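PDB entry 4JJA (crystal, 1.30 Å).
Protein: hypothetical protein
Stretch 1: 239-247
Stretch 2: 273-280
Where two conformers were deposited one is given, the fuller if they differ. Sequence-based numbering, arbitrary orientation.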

ATOM      1  N   THR A 239       3.707   2.938 -18.139  1.00  7.56           N
ATOM      2  CA  THR A 239       4.175   2.534 -19.449  1.00  7.62           C
ATOM      3  C   THR A 239       3.073   1.722 -20.094  1.00  8.31           C
ATOM      4  O   THR A 239       2.106   1.340 -19.420  1.00  8.69           O
ATOM      5  CB  THR A 239       5.451   1.637 -19.365  1.00  7.92           C
ATOM      6  OG1 THR A 239       5.070   0.286 -19.043  1.00  7.81           O
ATOM      7  CG2 THR A 239       6.507   2.174 -18.389  1.00  8.91           C
ATOM      8  N   PRO A 240       3.224   1.314 -21.369  1.00  8.56           N
ATOM      9  CA  PRO A 240       2.260   0.393 -21.990  1.00  9.52           C
ATOM     10  C   PRO A 240       2.491  -1.096 -21.737  1.00  9.06           C
ATOM     11  O   PRO A 240       1.769  -1.938 -22.261  1.00 10.02           O
ATOM     12  CB  PRO A 240       2.401   0.691 -23.474  1.00 11.18           C
ATOM     13  CG  PRO A 240       3.417   1.681 -23.614  1.00 13.39           C
ATOM     14  CD  PRO A 240       4.115   1.912 -22.351  1.00 10.16           C
ATOM     15  N   VAL A 241       3.515  -1.426 -20.975  1.00  8.11           N
ATOM     16  CA  VAL A 241       3.925  -2.817 -20.764  1.00  8.37           C
ATOM     17  C   VAL A 241       2.928  -3.490 -19.819  1.00  8.76           C
ATOM     18  O   VAL A 241       2.541  -2.927 -18.803  1.00  9.78           O
ATOM     19  CB  VAL A 241       5.358  -2.867 -20.184  1.00  8.32           C
ATOM     20  CG1 VAL A 241       5.776  -4.240 -19.858  1.00 10.32           C
ATOM     21  CG2 VAL A 241       6.333  -2.202 -21.135  1.00 10.67           C
ATOM     22  N   SER A 242       2.516  -4.714 -20.144  1.00  7.83           N
ATOM     23  CA  SER A 242       1.700  -5.504 -19.237  1.00  8.01           C
ATOM     24  C   SER A 242       2.584  -6.056 -18.107  1.00  7.87           C
ATOM     25  O   SER A 242       3.698  -6.547 -18.357  1.00  8.58           O
ATOM     26  CB  SER A 242       1.055  -6.709 -19.963  1.00  9.82           C
ATOM     27  OG  SER A 242       0.391  -7.575 -19.022  1.00 10.52           O
ATOM     28  N   LEU A 243       2.016  -6.068 -16.897  1.00  7.69           N
ATOM     29  CA  LEU A 243       2.663  -6.674 -15.752  1.00  8.38           C
ATOM     30  C   LEU A 243       1.908  -7.923 -15.294  1.00  8.95           C
ATOM     31  O   LEU A 243       2.070  -8.404 -14.153  1.00  9.77           O
ATOM     32  CB  LEU A 243       2.879  -5.660 -14.635  1.00  8.54           C
ATOM     33  CG  LEU A 243       1.688  -4.838 -14.173  1.00  8.25           C
ATOM     34  CD1 LEU A 243       0.667  -5.631 -13.365  1.00 10.17           C
ATOM     35  CD2 LEU A 243       2.180  -3.650 -13.330  1.00 10.84           C
ATOM     36  N   GLY A 244       1.076  -8.466 -16.192  1.00  8.61           N
ATOM     37  CA  GLY A 244       0.430  -9.746 -15.915  1.00  9.25           C
ATOM     38  C   GLY A 244      -0.969  -9.705 -15.367  1.00  9.32           C
ATOM     39  O   GLY A 244      -1.506 -10.768 -15.021  1.00  9.98           O
ATOM     40  N   ARG A 245      -1.577  -8.534 -15.251  1.00  8.89           N
ATOM     41  CA  ARG A 245      -3.034  -8.548 -14.957  1.00  9.65           C
ATOM     42  C   ARG A 245      -3.719  -9.322 -16.087  1.00  9.64           C
ATOM     43  O   ARG A 245      -3.435  -9.098 -17.247  1.00 10.32           O
ATOM     44  CB  ARG A 245      -3.611  -7.177 -14.834  1.00  9.99           C
ATOM     45  CG  ARG A 245      -3.145  -6.385 -13.625  1.00 12.74           C
ATOM     46  CD  ARG A 245      -3.822  -4.993 -13.703  1.00 15.82           C
ATOM     47  NE  ARG A 245      -3.229  -4.014 -12.795  1.00 19.58           N
ATOM     48  CZ  ARG A 245      -3.573  -3.836 -11.544  1.00 18.90           C
ATOM     49  NH1 ARG A 245      -4.611  -4.483 -11.041  1.00 20.10           N
ATOM     50  NH2 ARG A 245      -2.947  -2.922 -10.804  1.00 17.48           N
ATOM     51  N   GLY A 246      -4.638 -10.204 -15.723  1.00  8.97           N
ATOM     52  CA  GLY A 246      -5.292 -11.089 -16.685  1.00  8.76           C
ATOM     53  C   GLY A 246      -4.598 -12.435 -16.877  1.00  9.32           C
ATOM     54  O   GLY A 246      -5.024 -13.192 -17.735  1.00 10.06           O
ATOM     55  N   THR A 247      -3.576 -12.720 -16.043  1.00  8.74           N
ATOM     56  CA  THR A 247      -2.844 -13.947 -16.116  1.00  8.71           C
ATOM     57  C   THR A 247      -2.826 -14.592 -14.715  1.00  9.27           C
ATOM     58  O   THR A 247      -3.235 -13.993 -13.728  1.00  9.67           O
ATOM     59  CB  THR A 247      -1.382 -13.771 -16.621  1.00 10.35           C
ATOM     60  OG1 THR A 247      -0.562 -13.253 -15.568  1.00  9.61           O
ATOM     61  CG2 THR A 247      -1.323 -12.934 -17.902  1.00 11.42           C
ATOM     62  N   GLY A 273     -11.921  -9.113 -11.708  1.00 12.72           N
ATOM     63  CA  GLY A 273     -10.893  -8.254 -11.128  1.00 13.21           C
ATOM     64  C   GLY A 273      -9.748  -7.866 -12.049  1.00 13.16           C
ATOM     65  O   GLY A 273      -8.809  -7.169 -11.635  1.00 14.87           O
ATOM     66  N   ALA A 274      -9.828  -8.327 -13.288  1.00 13.36           N
ATOM     67  CA  ALA A 274      -8.937  -7.892 -14.369  1.00 14.27           C
ATOM     68  C   ALA A 274      -9.726  -8.017 -15.688  1.00 14.88           C
ATOM     69  O   ALA A 274      -9.363  -8.784 -16.586  1.00 15.27           O
ATOM     70  CB  ALA A 274      -7.623  -8.697 -14.389  1.00 14.69           C
ATOM     71  N   LYS A 275     -10.865  -7.323 -15.755  1.00 16.04           N
ATOM     72  CA  LYS A 275     -11.818  -7.466 -16.861  0.50 17.09           C
ATOM     73  C   LYS A 275     -11.354  -6.803 -18.169  1.00 17.59           C
ATOM     74  O   LYS A 275     -11.607  -7.298 -19.261  1.00 18.25           O
ATOM     75  CB  LYS A 275     -13.157  -6.853 -16.430  0.50 17.83           C
ATOM     76  CG  LYS A 275     -14.316  -7.027 -17.407  0.50 20.15           C
ATOM     77  CD  LYS A 275     -15.575  -6.316 -16.919  0.50 22.33           C
ATOM     78  CE  LYS A 275     -16.668  -6.350 -17.995  0.50 23.72           C
ATOM     79  NZ  LYS A 275     -17.977  -5.849 -17.502  0.50 25.66           N
ATOM     80  N   ASN A 276     -10.720  -5.668 -18.049  1.00 17.87           N
ATOM     81  CA  ASN A 276     -10.351  -4.918 -19.234  0.80 18.20           C
ATOM     82  C   ASN A 276      -8.833  -4.617 -19.046  1.00 19.28           C
ATOM     83  O   ASN A 276      -8.442  -3.429 -19.021  1.00 21.89           O
ATOM     84  CB  ASN A 276     -11.293  -3.627 -19.442  0.80 18.31           C
ATOM     85  CG  ASN A 276     -12.899  -3.911 -19.536  0.80 19.22           C
ATOM     86  OD1 ASN A 276     -13.358  -4.884 -20.193  0.80 23.89           O
ATOM     87  ND2 ASN A 276     -13.742  -3.021 -18.934  0.80 18.00           N
ATOM     88  N   PRO A 277      -7.956  -5.679 -18.894  1.00 17.82           N
ATOM     89  CA  PRO A 277      -6.578  -5.501 -18.549  1.00 17.12           C
ATOM     90  C   PRO A 277      -5.750  -4.945 -19.721  1.00 16.06           C
ATOM     91  O   PRO A 277      -6.158  -5.072 -20.877  1.00 16.19           O
ATOM     92  CB  PRO A 277      -6.097  -6.928 -18.162  1.00 17.49           C
ATOM     93  CG  PRO A 277      -6.888  -7.810 -19.058  1.00 17.39           C
ATOM     94  CD  PRO A 277      -8.244  -7.133 -19.091  1.00 17.65           C
ATOM     95  N   PRO A 278      -4.599  -4.365 -19.410  1.00 15.42           N
ATOM     96  CA  PRO A 278      -3.667  -3.959 -20.435  1.00 15.58           C
ATOM     97  C   PRO A 278      -3.349  -5.120 -21.382  1.00 13.98           C
ATOM     98  O   PRO A 278      -3.049  -6.230 -20.944  1.00 13.83           O
ATOM     99  CB  PRO A 278      -2.447  -3.482 -19.621  1.00 16.90           C
ATOM    100  CG  PRO A 278      -3.024  -3.122 -18.287  1.00 17.97           C
ATOM    101  CD  PRO A 278      -4.153  -3.988 -18.056  1.00 16.73           C
ATOM    102  N   GLN A 279      -3.372  -4.856 -22.687  1.00 13.83           N
ATOM    103  CA  GLN A 279      -3.019  -5.839 -23.670  1.00 12.85           C
ATOM    104  C   GLN A 279      -3.949  -7.061 -23.672  1.00 11.96           C
ATOM    105  O   GLN A 279      -3.537  -8.168 -24.015  1.00 13.40           O
ATOM    106  CB  GLN A 279      -1.531  -6.249 -23.585  1.00 12.29           C
ATOM    107  CG  GLN A 279      -0.533  -5.074 -23.489  1.00 12.44           C
ATOM    108  CD  GLN A 279      -0.555  -4.144 -24.654  1.00 11.11           C
ATOM    109  OE1 GLN A 279      -1.102  -4.428 -25.696  1.00 12.94           O
ATOM    110  NE2 GLN A 279       0.027  -2.956 -24.460  1.00 12.21           N
ATOM    111  N   LEU A 280      -5.206  -6.834 -23.303  1.00 12.74           N
ATOM    112  CA  LEU A 280      -6.232  -7.849 -23.294  1.00 12.38           C
ATOM    113  C   LEU A 280      -6.230  -8.616 -24.599  1.00 12.17           C
ATOM    114  O   LEU A 280      -6.357  -8.013 -25.673  1.00 13.53           O
ATOM    115  CB  LEU A 280      -7.608  -7.238 -23.057  1.00 12.67           C
ATOM    116  CG  LEU A 280      -8.796  -8.164 -23.209  1.00 13.62           C
ATOM    117  CD1 LEU A 280      -8.719  -9.391 -22.246  1.00 14.28           C
ATOM    118  CD2 LEU A 280     -10.092  -7.389 -23.006  1.00 14.32           C
TER
HETATM  119  O   HOH W   1      -2.175  -6.988 -18.505  1.00 10.54           O
HETATM  120  O   HOH W   2      -7.163  -5.196 -12.448  1.00 23.04           O

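Two irregular segments of one chain, neither helix nor strand, lie against each other and bury 333 Å² counted over both sides. Their backbones come nearest at three places: Ser-242 with Pro-278 (CA to CA 5.7 Å), Arg-245 with Pro-277 (CA to CA 5.9 Å) and Gly-246 with Ala-274 (CA to CA 5.4 Å). Each segment carries a type II beta turn, Gly-244 to Thr-247 in the first and Pro-277 to Leu-280 in the second, each closed by a weak backbone hydrogen bond.

Arg-245 is the residue most covered by the opposing segment. Its CA-to-CB bond points toward that segment, and it meets it with carbon and backbone: CB lies 4.2 Å from Pro-277 CB and 4.3 Å from Ala-274 CB, CD reaches 4.5 Å from Pro-278 CD, and its carbonyl O sits 3.6 Å from Pro-277 CB. The aliphatic part of the arginine thus rests on nonpolar neighbours, while the charged end turns to polar partners. Arg-245 NH1 donates to water 2 at 3.0 Å, and that water donates in turn to Gly-273 O at 2.7 Å. Next along, Gly-246 N lies 3.6 Å from Ala-274 CB. A CB on Gly-246 would fall 3.1 Å from Pro-277 CG and would also jam against the carbonyl O of Arg-245, so the bare glycine suits both the turn and the packing.

Pro-278 is the most covered residue of the second segment. Its CA-to-CB bond points toward the first segment, and its CD lies 4.5 Å from Arg-245 CD. Its carbonyl is tied to the first segment through water 1. This water accepts from Ser-242 OG at 2.7 Å and donates to Pro-278 O at 2.7 Å and Arg-245 O at 2.8 Å, bridging Ser-242 OG and Pro-278 O, which stand 4.2 Å apart. Ser-242 OG also accepts from Gly-244 N at 3.0 Å, so one hydroxyl braces its own loop while serving the water link.

Gln-279 supplies the one direct hydrogen bond between the segments: NE2 donates to Pro-240 O at 3.0 Å, with an N-H...O angle of 159°. Proline's carbonyl remains a good acceptor although its nitrogen has no hydrogen to give. The side chain, m at both chi1 and chi2, carries its amide to that carbonyl and passes Ser-242 on the way, where Gln-279 CG lies 4.2 Å from Ser-242 CB. The contact therefore combines nonpolar packing around Arg-245 with a water bridge at Ser-242 and a direct amide-to-carbonyl bond at Pro-240.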